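Local coordinates for protein sulfide-quinone reductase (Aquifex aeolicus, PDB 3HYW) that oxidises hydrogen sulfide with the help of FAD, passes the electrons to a quinone and builds up polysulfur, at residues 47-52 and 121-126; 72-77 and 94-99; 192-195 and 201-204. All blocks are in the same frame, centred on the assembly; numbering follows the deposited sequence.

Interaction 1. Residues 47-52 and 121-126; sequences HLAMGW and TSICTA. With FAD (flavin-adenine dinucleotide), chain G; H2S (hydrosulfuric acid), chain J.
Ala-49 and Ile-123 meet methyl to methyl. CB of Ala-49 lies 3.5 Å from CG2 of Ile-123. In Ile-123, CG1 stands between the backbone N and the carbonyl carbon (chi1 65°), which puts CG2 anti to the carbonyl carbon and over Ala-49. The other branch runs toward the flavin, with CG1 4.1 Å from the methyl C7M of FAD. One residue earlier on the helix, Leu-48 uses a single branch. With CG anti to the backbone N (chi1 -174°), beside the carbonyl carbon, CD2 of Leu-48 sits 3.6 Å from O of Ala-126 and 4.0 Å from CB of the same residue. All four touching residues are buried, and the side-chain pairs are apolar. The contact joins the last turn of helix 45-50, closed by a Schellman motif at Gly-51, to the loop that leads into helix 126-141. Thr-125 is the N-cap of that helix, and its OG1 bonds to N of His-128. Both elements belong to the FAD-binding fold of the pyridine nucleotide-disulphide oxidoreductases. The same loop borders the dimethylbenzene end of the flavin: O of Ile-123 is 3.3 Å from C7M of FAD. Cys-124 follows, in the pocket of the bound sulfide with Met-251.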
loop_
_atom_site.group_PDB
_atom_site.type_symbol
_atom_site.label_atom_id
_atom_site.label_comp_id
_atom_site.label_asym_id
_atom_site.label_seq_id
_atom_site.Cartn_x
_atom_site.Cartn_y
_atom_site.Cartn_z
ATOM N N HIS A 47 6.292 20.616 20.964
ATOM C CA HIS A 47 7.684 20.676 21.395
ATOM C C HIS A 47 7.774 21.131 22.848
ATOM O O HIS A 47 8.616 20.641 23.592
ATOM C CB HIS A 47 8.477 21.628 20.494
ATOM C CG HIS A 47 8.291 21.378 19.031
ATOM N ND1 HIS A 47 7.109 21.648 18.372
ATOM C CD2 HIS A 47 9.137 20.886 18.097
ATOM C CE1 HIS A 47 7.233 21.325 17.100
ATOM N NE2 HIS A 47 8.458 20.867 16.904
ATOM N N LEU A 48 6.916 22.073 23.249
ATOM C CA LEU A 48 6.843 22.488 24.657
ATOM C C LEU A 48 6.466 21.301 25.544
ATOM O O LEU A 48 7.042 21.110 26.613
ATOM C CB LEU A 48 5.847 23.636 24.855
ATOM C CG LEU A 48 5.752 24.276 26.254
ATOM C CD1 LEU A 48 7.029 25.067 26.617
ATOM C CD2 LEU A 48 4.536 25.176 26.376
ATOM N N ALA A 49 5.502 20.506 25.084
ATOM C CA ALA A 49 5.079 19.302 25.797
ATOM C C ALA A 49 6.200 18.276 25.911
ATOM O O ALA A 49 6.265 17.516 26.882
ATOM C CB ALA A 49 3.865 18.691 25.127
ATOM N N MET A 50 7.089 18.253 24.925
ATOM C CA MET A 50 8.211 17.324 24.952
ATOM C C MET A 50 9.368 17.839 25.805
ATOM O O MET A 50 10.315 17.107 26.069
ATOM C CB MET A 50 8.693 17.017 23.531
ATOM C CG MET A 50 7.739 16.157 22.703
ATOM S SD MET A 50 7.357 14.566 23.459
ATOM C CE MET A 50 9.000 13.912 23.759
ATOM N N GLY A 51 9.287 19.101 26.227
ATOM C CA GLY A 51 10.359 19.734 26.987
ATOM C C GLY A 51 11.455 20.247 26.074
ATOM O O GLY A 51 12.574 20.522 26.522
ATOM N N TRP A 52 11.128 20.375 24.787
ATOM C CA TRP A 52 12.095 20.792 23.780
ATOM C C TRP A 52 12.068 22.308 23.567
ATOM O O TRP A 52 12.826 22.836 22.755
ATOM C CB TRP A 52 11.854 20.058 22.455
ATOM C CG TRP A 52 12.023 18.550 22.517
ATOM C CD1 TRP A 52 12.530 17.812 23.554
ATOM C CD2 TRP A 52 11.712 17.615 21.478
ATOM N NE1 TRP A 52 12.531 16.475 23.232
ATOM C CE2 TRP A 52 12.040 16.327 21.961
ATOM C CE3 TRP A 52 11.178 17.740 20.186
ATOM C CZ2 TRP A 52 11.855 15.170 21.197
ATOM C CZ3 TRP A 52 11.000 16.589 19.427
ATOM C CH2 TRP A 52 11.336 15.319 19.939
ATOM N N THR A 121 -3.760 13.590 28.825
ATOM C CA THR A 121 -3.049 14.855 28.658
ATOM C C THR A 121 -3.430 15.462 27.319
ATOM O O THR A 121 -3.972 14.782 26.450
ATOM C CB THR A 121 -1.505 14.699 28.736
ATOM O OG1 THR A 121 -1.043 13.836 27.690
ATOM C CG2 THR A 121 -1.067 14.147 30.090
ATOM N N SER A 122 -3.140 16.751 27.161
ATOM C CA SER A 122 -3.407 17.461 25.928
ATOM C C SER A 122 -2.327 18.515 25.715
ATOM O O SER A 122 -1.661 18.934 26.663
ATOM C CB SER A 122 -4.786 18.105 25.990
ATOM O OG SER A 122 -4.786 19.163 26.926
ATOM N N ILE A 123 -2.152 18.934 24.468
ATOM C CA ILE A 123 -1.056 19.824 24.093
ATOM C C ILE A 123 -1.559 21.060 23.335
ATOM O O ILE A 123 -0.779 21.757 22.688
ATOM C CB ILE A 123 0.028 19.066 23.275
ATOM C CG1 ILE A 123 -0.533 18.586 21.926
ATOM C CG2 ILE A 123 0.582 17.882 24.079
ATOM C CD1 ILE A 123 0.457 17.793 21.072
ATOM N N CYS A 124 -2.858 21.339 23.456
ATOM C CA CYS A 124 -3.522 22.370 22.648
ATOM C C CYS A 124 -3.336 23.789 23.172
ATOM O O CYS A 124 -3.516 24.754 22.427
ATOM C CB CYS A 124 -5.016 22.068 22.515
ATOM S SG CYS A 124 -5.388 20.652 21.517
ATOM N N THR A 125 -3.019 23.916 24.457
ATOM C CA THR A 125 -2.598 25.200 25.018
ATOM C C THR A 125 -1.222 25.035 25.647
ATOM O O THR A 125 -0.806 23.921 25.950
ATOM C CB THR A 125 -3.590 25.762 26.068
ATOM O OG1 THR A 125 -3.602 24.918 27.221
ATOM C CG2 THR A 125 -5.008 25.880 25.496
ATOM N N ALA A 126 -0.521 26.151 25.839
ATOM C CA ALA A 126 0.778 26.142 26.499
ATOM C C ALA A 126 0.661 25.536 27.894
ATOM O O ALA A 126 1.500 24.740 28.309
ATOM C CB ALA A 126 1.341 27.554 26.580
HETATM P PA FAD G . -5.296 30.886 18.808
HETATM O O1A FAD G . -3.990 31.148 18.102
HETATM O O2A FAD G . -5.391 29.748 19.777
HETATM O O5B FAD G . -5.682 32.254 19.539
HETATM C C5B FAD G . -6.919 32.486 20.192
HETATM C C4B FAD G . -6.705 33.664 21.130
HETATM O O4B FAD G . -7.958 34.123 21.636
HETATM C C3B FAD G . -5.884 33.260 22.343
HETATM O O3B FAD G . -4.958 34.312 22.641
HETATM C C2B FAD G . -6.915 33.123 23.446
HETATM O O2B FAD G . -6.352 33.360 24.735
HETATM C C1B FAD G . -7.915 34.198 23.061
HETATM N N9A FAD G . -9.286 34.015 23.608
HETATM C C8A FAD G . -9.977 32.861 23.729
HETATM N N7A FAD G . -11.198 33.137 24.252
HETATM C C5A FAD G . -11.260 34.473 24.463
HETATM C C6A FAD G . -12.234 35.328 24.975
HETATM N N6A FAD G . -13.426 34.840 25.388
HETATM N N1A FAD G . -11.980 36.661 25.054
HETATM C C2A FAD G . -10.802 37.166 24.648
HETATM N N3A FAD G . -9.845 36.363 24.155
HETATM C C4A FAD G . -10.053 35.019 24.049
HETATM N N1 FAD G . -1.248 24.932 12.298
HETATM C C2 FAD G . -0.262 24.875 11.363
HETATM O O2 FAD G . -0.418 25.437 10.260
HETATM N N3 FAD G . 0.903 24.227 11.603
HETATM C C4 FAD G . 1.105 23.619 12.790
HETATM O O4 FAD G . 2.267 22.950 13.047
HETATM C C4X FAD G . 0.111 23.661 13.760
HETATM N N5 FAD G . 0.316 23.043 14.945
HETATM C C5X FAD G . -0.633 23.078 15.906
HETATM C C6 FAD G . -0.390 22.444 17.129
HETATM C C7 FAD G . -1.353 22.455 18.133
HETATM C C7M FAD G . -1.050 21.748 19.442
HETATM C C8 FAD G . -2.567 23.108 17.905
HETATM C C8M FAD G . -3.663 23.155 18.953
HETATM C C9 FAD G . -2.803 23.735 16.678
HETATM C C9A FAD G . -1.835 23.740 15.662
HETATM N N10 FAD G . -2.047 24.368 14.467
HETATM C C10 FAD G . -1.087 24.329 13.507
HETATM C "C1'" FAD G . -3.353 25.009 14.188
HETATM C "C2'" FAD G . -3.501 26.516 14.226
HETATM O "O2'" FAD G . -2.472 27.137 13.445
HETATM C "C3'" FAD G . -3.520 26.982 15.682
HETATM O "O3'" FAD G . -4.609 26.328 16.376
HETATM C "C4'" FAD G . -3.676 28.494 15.779
HETATM O "O4'" FAD G . -3.273 28.897 17.094
HETATM C "C5'" FAD G . -5.116 28.919 15.513
HETATM O "O5'" FAD G . -5.210 30.340 15.517
HETATM P P FAD G . -6.462 31.117 16.173
HETATM O O1P FAD G . -6.187 32.593 16.054
HETATM O O2P FAD G . -7.764 30.563 15.636
HETATM O O3P FAD G . -6.454 30.676 17.723
HETATM S S H2S J . -4.704 21.977 19.275
#

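Interaction 2. Residues 72-77 and 94-99; sequences EFINEK and KKIEYD. With FAD (flavin-adenine dinucleotide), chain G; SO4 (sulfate ion), chain N.
The contact lies between an outer strand of the FAD-binding Rossmann-type sheet, 71-74, and an outer strand of the small antiparallel sheet, 95-97. Ile-74 and Ile-96 reach toward each other tip to tip. CD1 of Ile-74 is 3.6 Å from CD1 of Ile-96. In both residues CG1 is anti to the carbonyl carbon (chi1 -61° in Ile-74), and with chi2 168° in Ile-74, its CD1 points to Ile-96. Ile-96 also packs on Val-6 and Ile-33 of the Rossmann sheet. Lys-94 touches CD1 of Ile-74 with CE, at 4.2 Å; its chain is extended that far, and the bend at chi4 turns only NZ. The three antiparallel strands 78-82, 87-90 and 95-97 form the meander that links strand 71-74 to strand 100-103 of the parallel sheet, as in other FAD-binding Rossmann-type domains. Glu-76 approaches Lys-94 through OE2, which is 4.3 Å from CB of Lys-94. Its carboxylate is held elsewhere, with OE1 bonded to Ser-92. NZ of Lys-94 is 5.8 Å from OE2 of Glu-72, too far for a salt bridge; any attraction is probably weak. Past Ile-74 the chain turns at Asn-75, the centre of an inverse gamma turn, and reaches the adenine. CG of Lys-77 lies 3.5 Å from N6A of FAD, and NZ of Lys-77 donates a 2.8 Å hydrogen bond to O1 of a sulfate, likely a crystallisation additive.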
loop_
_atom_site.group_PDB
_atom_site.type_symbol
_atom_site.label_atom_id
_atom_site.label_comp_id
_atom_site.label_asym_id
_atom_site.label_seq_id
_atom_site.Cartn_x
_atom_site.Cartn_y
_atom_site.Cartn_z
ATOM N N GLU A 72 -4.406 49.221 20.686
ATOM C CA GLU A 72 -4.771 49.194 22.100
ATOM C C GLU A 72 -4.984 47.744 22.533
ATOM O O GLU A 72 -5.724 47.011 21.890
ATOM C CB GLU A 72 -6.029 50.035 22.349
ATOM C CG GLU A 72 -6.508 50.039 23.798
ATOM C CD GLU A 72 -7.900 50.627 23.961
ATOM O OE1 GLU A 72 -8.694 50.590 22.990
ATOM O OE2 GLU A 72 -8.205 51.115 25.070
ATOM N N PHE A 73 -4.314 47.341 23.609
ATOM C CA PHE A 73 -4.451 45.998 24.154
ATOM C C PHE A 73 -5.248 46.019 25.455
ATOM O O PHE A 73 -4.911 46.747 26.387
ATOM C CB PHE A 73 -3.078 45.364 24.381
ATOM C CG PHE A 73 -3.130 43.931 24.859
ATOM C CD1 PHE A 73 -2.513 43.560 26.057
ATOM C CD2 PHE A 73 -3.784 42.951 24.110
ATOM C CE1 PHE A 73 -2.545 42.234 26.497
ATOM C CE2 PHE A 73 -3.828 41.626 24.545
ATOM C CZ PHE A 73 -3.208 41.266 25.739
ATOM N N ILE A 74 -6.317 45.229 25.491
ATOM C CA ILE A 74 -7.086 45.008 26.705
ATOM C C ILE A 74 -6.893 43.552 27.113
ATOM O O ILE A 74 -7.373 42.641 26.438
ATOM C CB ILE A 74 -8.591 45.345 26.511
ATOM C CG1 ILE A 74 -8.759 46.827 26.149
ATOM C CG2 ILE A 74 -9.397 45.011 27.787
ATOM C CD1 ILE A 74 -10.139 47.199 25.653
ATOM N N ASN A 75 -6.165 43.342 28.207
ATOM C CA ASN A 75 -5.911 41.998 28.709
ATOM C C ASN A 75 -7.069 41.528 29.588
ATOM O O ASN A 75 -6.958 41.459 30.813
ATOM C CB ASN A 75 -4.578 41.920 29.461
ATOM C CG ASN A 75 -4.187 40.494 29.806
ATOM O OD1 ASN A 75 -4.687 39.529 29.211
ATOM N ND2 ASN A 75 -3.288 40.351 30.774
ATOM N N GLU A 76 -8.184 41.231 28.929
ATOM C CA GLU A 76 -9.389 40.729 29.571
ATOM C C GLU A 76 -10.056 39.737 28.649
ATOM O O GLU A 76 -9.894 39.797 27.430
ATOM C CB GLU A 76 -10.385 41.861 29.794
ATOM C CG GLU A 76 -10.117 42.740 30.963
ATOM C CD GLU A 76 -11.348 43.526 31.344
ATOM O OE1 GLU A 76 -12.289 42.913 31.892
ATOM O OE2 GLU A 76 -11.380 44.748 31.090
ATOM N N LYS A 77 -10.820 38.832 29.240
ATOM C CA LYS A 77 -11.708 37.971 28.485
ATOM C C LYS A 77 -12.889 38.800 27.980
ATOM O O LYS A 77 -13.525 39.526 28.755
ATOM C CB LYS A 77 -12.185 36.835 29.388
ATOM C CG LYS A 77 -13.050 35.786 28.725
ATOM C CD LYS A 77 -13.536 34.792 29.771
ATOM C CE LYS A 77 -15.038 34.609 29.697
ATOM N NZ LYS A 77 -15.504 33.442 30.512
ATOM N N LYS A 94 -16.504 46.235 31.262
ATOM C CA LYS A 94 -16.169 47.337 30.361
ATOM C C LYS A 94 -16.864 47.183 28.999
ATOM O O LYS A 94 -16.779 46.129 28.369
ATOM C CB LYS A 94 -14.646 47.436 30.187
ATOM C CG LYS A 94 -14.189 48.579 29.307
ATOM C CD LYS A 94 -12.685 48.524 29.034
ATOM C CE LYS A 94 -12.231 49.743 28.228
ATOM N NZ LYS A 94 -12.646 51.028 28.872
ATOM N N LYS A 95 -17.556 48.236 28.564
ATOM C CA LYS A 95 -18.252 48.241 27.277
ATOM C C LYS A 95 -17.410 48.923 26.211
ATOM O O LYS A 95 -17.048 50.094 26.343
ATOM C CB LYS A 95 -19.603 48.953 27.380
ATOM C CG LYS A 95 -20.672 48.206 28.152
ATOM C CD LYS A 95 -21.456 47.245 27.267
ATOM C CE LYS A 95 -22.712 46.763 27.982
ATOM N NZ LYS A 95 -23.324 45.587 27.310
ATOM N N ILE A 96 -17.116 48.186 25.148
ATOM C CA ILE A 96 -16.323 48.695 24.036
ATOM C C ILE A 96 -17.183 48.702 22.774
ATOM O O ILE A 96 -17.706 47.665 22.358
ATOM C CB ILE A 96 -15.039 47.846 23.830
ATOM C CG1 ILE A 96 -14.181 47.879 25.097
ATOM C CG2 ILE A 96 -14.216 48.368 22.660
ATOM C CD1 ILE A 96 -13.720 46.539 25.561
ATOM N N GLU A 97 -17.336 49.878 22.178
ATOM C CA GLU A 97 -18.123 50.028 20.962
ATOM C C GLU A 97 -17.232 49.798 19.751
ATOM O O GLU A 97 -16.029 50.078 19.793
ATOM C CB GLU A 97 -18.768 51.416 20.918
ATOM C CG GLU A 97 -20.063 51.481 20.127
ATOM C CD GLU A 97 -21.079 52.391 20.779
ATOM O OE1 GLU A 97 -21.772 51.931 21.714
ATOM O OE2 GLU A 97 -21.190 53.563 20.356
ATOM N N TYR A 98 -17.807 49.263 18.678
ATOM C CA TYR A 98 -17.035 49.009 17.465
ATOM C C TYR A 98 -17.781 49.422 16.204
ATOM O O TYR A 98 -19.012 49.452 16.177
ATOM C CB TYR A 98 -16.604 47.533 17.381
ATOM C CG TYR A 98 -17.739 46.531 17.268
ATOM C CD1 TYR A 98 -18.174 45.815 18.383
ATOM C CD2 TYR A 98 -18.367 46.289 16.041
ATOM C CE1 TYR A 98 -19.213 44.885 18.283
ATOM C CE2 TYR A 98 -19.407 45.367 15.930
ATOM C CZ TYR A 98 -19.823 44.669 17.053
ATOM O OH TYR A 98 -20.852 43.768 16.948
ATOM N N ASP A 99 -17.016 49.748 15.166
ATOM C CA ASP A 99 -17.553 49.932 13.824
ATOM C C ASP A 99 -17.477 48.598 13.083
ATOM O O ASP A 99 -18.379 48.240 12.321
ATOM C CB ASP A 99 -16.765 51.018 13.089
ATOM C CG ASP A 99 -16.915 52.384 13.741
ATOM O OD1 ASP A 99 -18.060 52.757 14.055
ATOM O OD2 ASP A 99 -15.899 53.076 13.947
HETATM P PA FAD G . -5.296 30.886 18.808
HETATM O O1A FAD G . -3.990 31.148 18.102
HETATM O O2A FAD G . -5.391 29.748 19.777
HETATM O O5B FAD G . -5.682 32.254 19.539
HETATM C C5B FAD G . -6.919 32.486 20.192
HETATM C C4B FAD G . -6.705 33.664 21.130
HETATM O O4B FAD G . -7.958 34.123 21.636
HETATM C C3B FAD G . -5.884 33.260 22.343
HETATM O O3B FAD G . -4.958 34.312 22.641
HETATM C C2B FAD G . -6.915 33.123 23.446
HETATM O O2B FAD G . -6.352 33.360 24.735
HETATM C C1B FAD G . -7.915 34.198 23.061
HETATM N N9A FAD G . -9.286 34.015 23.608
HETATM C C8A FAD G . -9.977 32.861 23.729
HETATM N N7A FAD G . -11.198 33.137 24.252
HETATM C C5A FAD G . -11.260 34.473 24.463
HETATM C C6A FAD G . -12.234 35.328 24.975
HETATM N N6A FAD G . -13.426 34.840 25.388
HETATM N N1A FAD G . -11.980 36.661 25.054
HETATM C C2A FAD G . -10.802 37.166 24.648
HETATM N N3A FAD G . -9.845 36.363 24.155
HETATM C C4A FAD G . -10.053 35.019 24.049
HETATM N N1 FAD G . -1.248 24.932 12.298
HETATM C C2 FAD G . -0.262 24.875 11.363
HETATM O O2 FAD G . -0.418 25.437 10.260
HETATM N N3 FAD G . 0.903 24.227 11.603
HETATM C C4 FAD G . 1.105 23.619 12.790
HETATM O O4 FAD G . 2.267 22.950 13.047
HETATM C C4X FAD G . 0.111 23.661 13.760
HETATM N N5 FAD G . 0.316 23.043 14.945
HETATM C C5X FAD G . -0.633 23.078 15.906
HETATM C C6 FAD G . -0.390 22.444 17.129
HETATM C C7 FAD G . -1.353 22.455 18.133
HETATM C C7M FAD G . -1.050 21.748 19.442
HETATM C C8 FAD G . -2.567 23.108 17.905
HETATM C C8M FAD G . -3.663 23.155 18.953
HETATM C C9 FAD G . -2.803 23.735 16.678
HETATM C C9A FAD G . -1.835 23.740 15.662
HETATM N N10 FAD G . -2.047 24.368 14.467
HETATM C C10 FAD G . -1.087 24.329 13.507
HETATM C "C1'" FAD G . -3.353 25.009 14.188
HETATM C "C2'" FAD G . -3.501 26.516 14.226
HETATM O "O2'" FAD G . -2.472 27.137 13.445
HETATM C "C3'" FAD G . -3.520 26.982 15.682
HETATM O "O3'" FAD G . -4.609 26.328 16.376
HETATM C "C4'" FAD G . -3.676 28.494 15.779
HETATM O "O4'" FAD G . -3.273 28.897 17.094
HETATM C "C5'" FAD G . -5.116 28.919 15.513
HETATM O "O5'" FAD G . -5.210 30.340 15.517
HETATM P P FAD G . -6.462 31.117 16.173
HETATM O O1P FAD G . -6.187 32.593 16.054
HETATM O O2P FAD G . -7.764 30.563 15.636
HETATM O O3P FAD G . -6.454 30.676 17.723
HETATM S S SO4 N . -15.539 32.061 26.662
HETATM O O1 SO4 N . -15.481 32.091 28.113
HETATM O O2 SO4 N . -16.114 30.775 26.275
HETATM O O3 SO4 N . -16.356 33.161 26.159
HETATM O O4 SO4 N . -14.178 32.179 26.141
#

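Interaction 3. Residues 192-195 and 201-204; sequences GHFG and ASKR
Ser-202 grips the loop through one short hydrogen bond. OG of Ser-202 donates to O of Gly-192 at 2.6 Å. The hydroxyl lies in the plane of that carbonyl, with a C=O to OG angle of 145°. The first torsion of Ser-202 (chi1 58°) sets OG between its backbone N and carbonyl carbon and turns it to the loop. OG also bonds with N of Ile-199, just before the helix. CB of Ser-202 has a second neighbour, CE2 of Phe-194, at 3.8 Å. The backbones are close as well: CA of Gly-192 is 4.5 Å from CA of Lys-203. Gly-192 has positive phi and no side chain, and its backbone comes close to the helix start.

The next shell fixes the loop. CA of Gly-192 lies over one face of the Phe-194 ring, 3.6 Å above its plane and toward the rim. N of Gly-195 donates to ND1 of His-193 at 3.0 Å, while NE2 of His-193 bonds to Glu-302. The ring of Phe-194 is packed edge-to-face with Tyr-161 and Phe-358. It also lines the pocket of the bound octathiocane, a ring of sulfur, so the loop shapes part of the polysulfur site.

On the helix, Arg-204 forms salt bridges with Glu-207 and Asp-208 of a second subunit, at the trimer interface. Ala-201 is the N-cap residue of that helix. The contact ties the loop that follows strand 182-185 to the first turn of helix 202-212, and Tyr-161 reaches the loop from helix 158-173.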
loop_
_atom_site.group_PDB
_atom_site.type_symbol
_atom_site.label_atom_id
_atom_site.label_comp_id
_atom_site.label_asym_id
_atom_site.label_seq_id
_atom_site.Cartn_x
_atom_site.Cartn_y
_atom_site.Cartn_z
ATOM N N GLY A 192 -3.635 9.449 8.357
ATOM C CA GLY A 192 -3.300 10.492 7.401
ATOM C C GLY A 192 -4.491 11.025 6.621
ATOM O O GLY A 192 -4.322 11.574 5.526
ATOM N N HIS A 193 -5.693 10.843 7.176
ATOM C CA HIS A 193 -6.907 11.497 6.683
ATOM C C HIS A 193 -6.905 12.982 7.043
ATOM O O HIS A 193 -7.237 13.826 6.205
ATOM C CB HIS A 193 -8.156 10.811 7.254
ATOM C CG HIS A 193 -9.449 11.411 6.797
ATOM N ND1 HIS A 193 -10.023 12.503 7.412
ATOM C CD2 HIS A 193 -10.299 11.047 5.808
ATOM C CE1 HIS A 193 -11.162 12.797 6.813
ATOM N NE2 HIS A 193 -11.352 11.931 5.835
ATOM N N PHE A 194 -6.559 13.286 8.300
ATOM C CA PHE A 194 -6.368 14.663 8.795
ATOM C C PHE A 194 -7.628 15.542 8.823
ATOM O O PHE A 194 -7.532 16.748 9.033
ATOM C CB PHE A 194 -5.270 15.404 8.014
ATOM C CG PHE A 194 -3.923 14.720 8.013
ATOM C CD1 PHE A 194 -3.369 14.208 9.189
ATOM C CD2 PHE A 194 -3.186 14.632 6.830
ATOM C CE1 PHE A 194 -2.110 13.585 9.180
ATOM C CE2 PHE A 194 -1.922 14.021 6.806
ATOM C CZ PHE A 194 -1.383 13.496 7.988
ATOM N N GLY A 195 -8.798 14.952 8.612
ATOM C CA GLY A 195 -10.025 15.741 8.465
ATOM C C GLY A 195 -10.117 16.439 7.107
ATOM O O GLY A 195 -10.913 17.362 6.929
ATOM N N ALA A 201 -0.708 10.887 -1.185
ATOM C CA ALA A 201 -0.557 9.579 -0.554
ATOM C C ALA A 201 -0.173 9.667 0.935
ATOM O O ALA A 201 0.697 8.928 1.397
ATOM C CB ALA A 201 0.456 8.734 -1.338
ATOM N N SER A 202 -0.838 10.552 1.685
ATOM C CA SER A 202 -0.579 10.710 3.124
ATOM C C SER A 202 -0.916 9.463 3.953
ATOM O O SER A 202 -0.256 9.191 4.954
ATOM C CB SER A 202 -1.326 11.928 3.687
ATOM O OG SER A 202 -2.723 11.823 3.464
ATOM N N LYS A 203 -1.940 8.719 3.541
ATOM C CA LYS A 203 -2.328 7.494 4.233
ATOM C C LYS A 203 -1.210 6.457 4.126
ATOM O O LYS A 203 -0.749 5.922 5.135
ATOM C CB LYS A 203 -3.636 6.945 3.651
ATOM C CG LYS A 203 -4.039 5.562 4.154
ATOM C CD LYS A 203 -5.169 5.003 3.310
ATOM C CE LYS A 203 -5.617 3.646 3.812
ATOM N NZ LYS A 203 -6.277 2.871 2.727
ATOM N N ARG A 204 -0.779 6.203 2.891
ATOM C CA ARG A 204 0.318 5.290 2.583
ATOM C C ARG A 204 1.610 5.710 3.290
ATOM O O ARG A 204 2.332 4.864 3.822
ATOM C CB ARG A 204 0.506 5.233 1.058
ATOM C CG ARG A 204 1.267 4.038 0.506
ATOM C CD ARG A 204 0.840 3.756 -0.944
ATOM N NE ARG A 204 -0.158 2.686 -1.012
ATOM C CZ ARG A 204 -1.114 2.571 -1.936
ATOM N NH1 ARG A 204 -1.248 3.468 -2.902
ATOM N NH2 ARG A 204 -1.950 1.540 -1.889
#

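Along the chain, interaction 2 falls between the two segments of interaction 1, and interaction 3 follows both. All belong to the pyridine nucleotide-disulphide oxidoreductase fold. Interactions 1 and 2 have centres about 30 Å apart, yet both touch the same FAD: the first at the flavin end, the second at the adenine end. Interaction 3 is about 23 Å from interaction 1 and about 41 Å from interaction 2, centre to centre, and lies across the chain's centre from interaction 2. It does not touch FAD but borders the octathiocane pocket. The first two contacts thus sit at the two ends of FAD, and the third at the sulfur-product pocket.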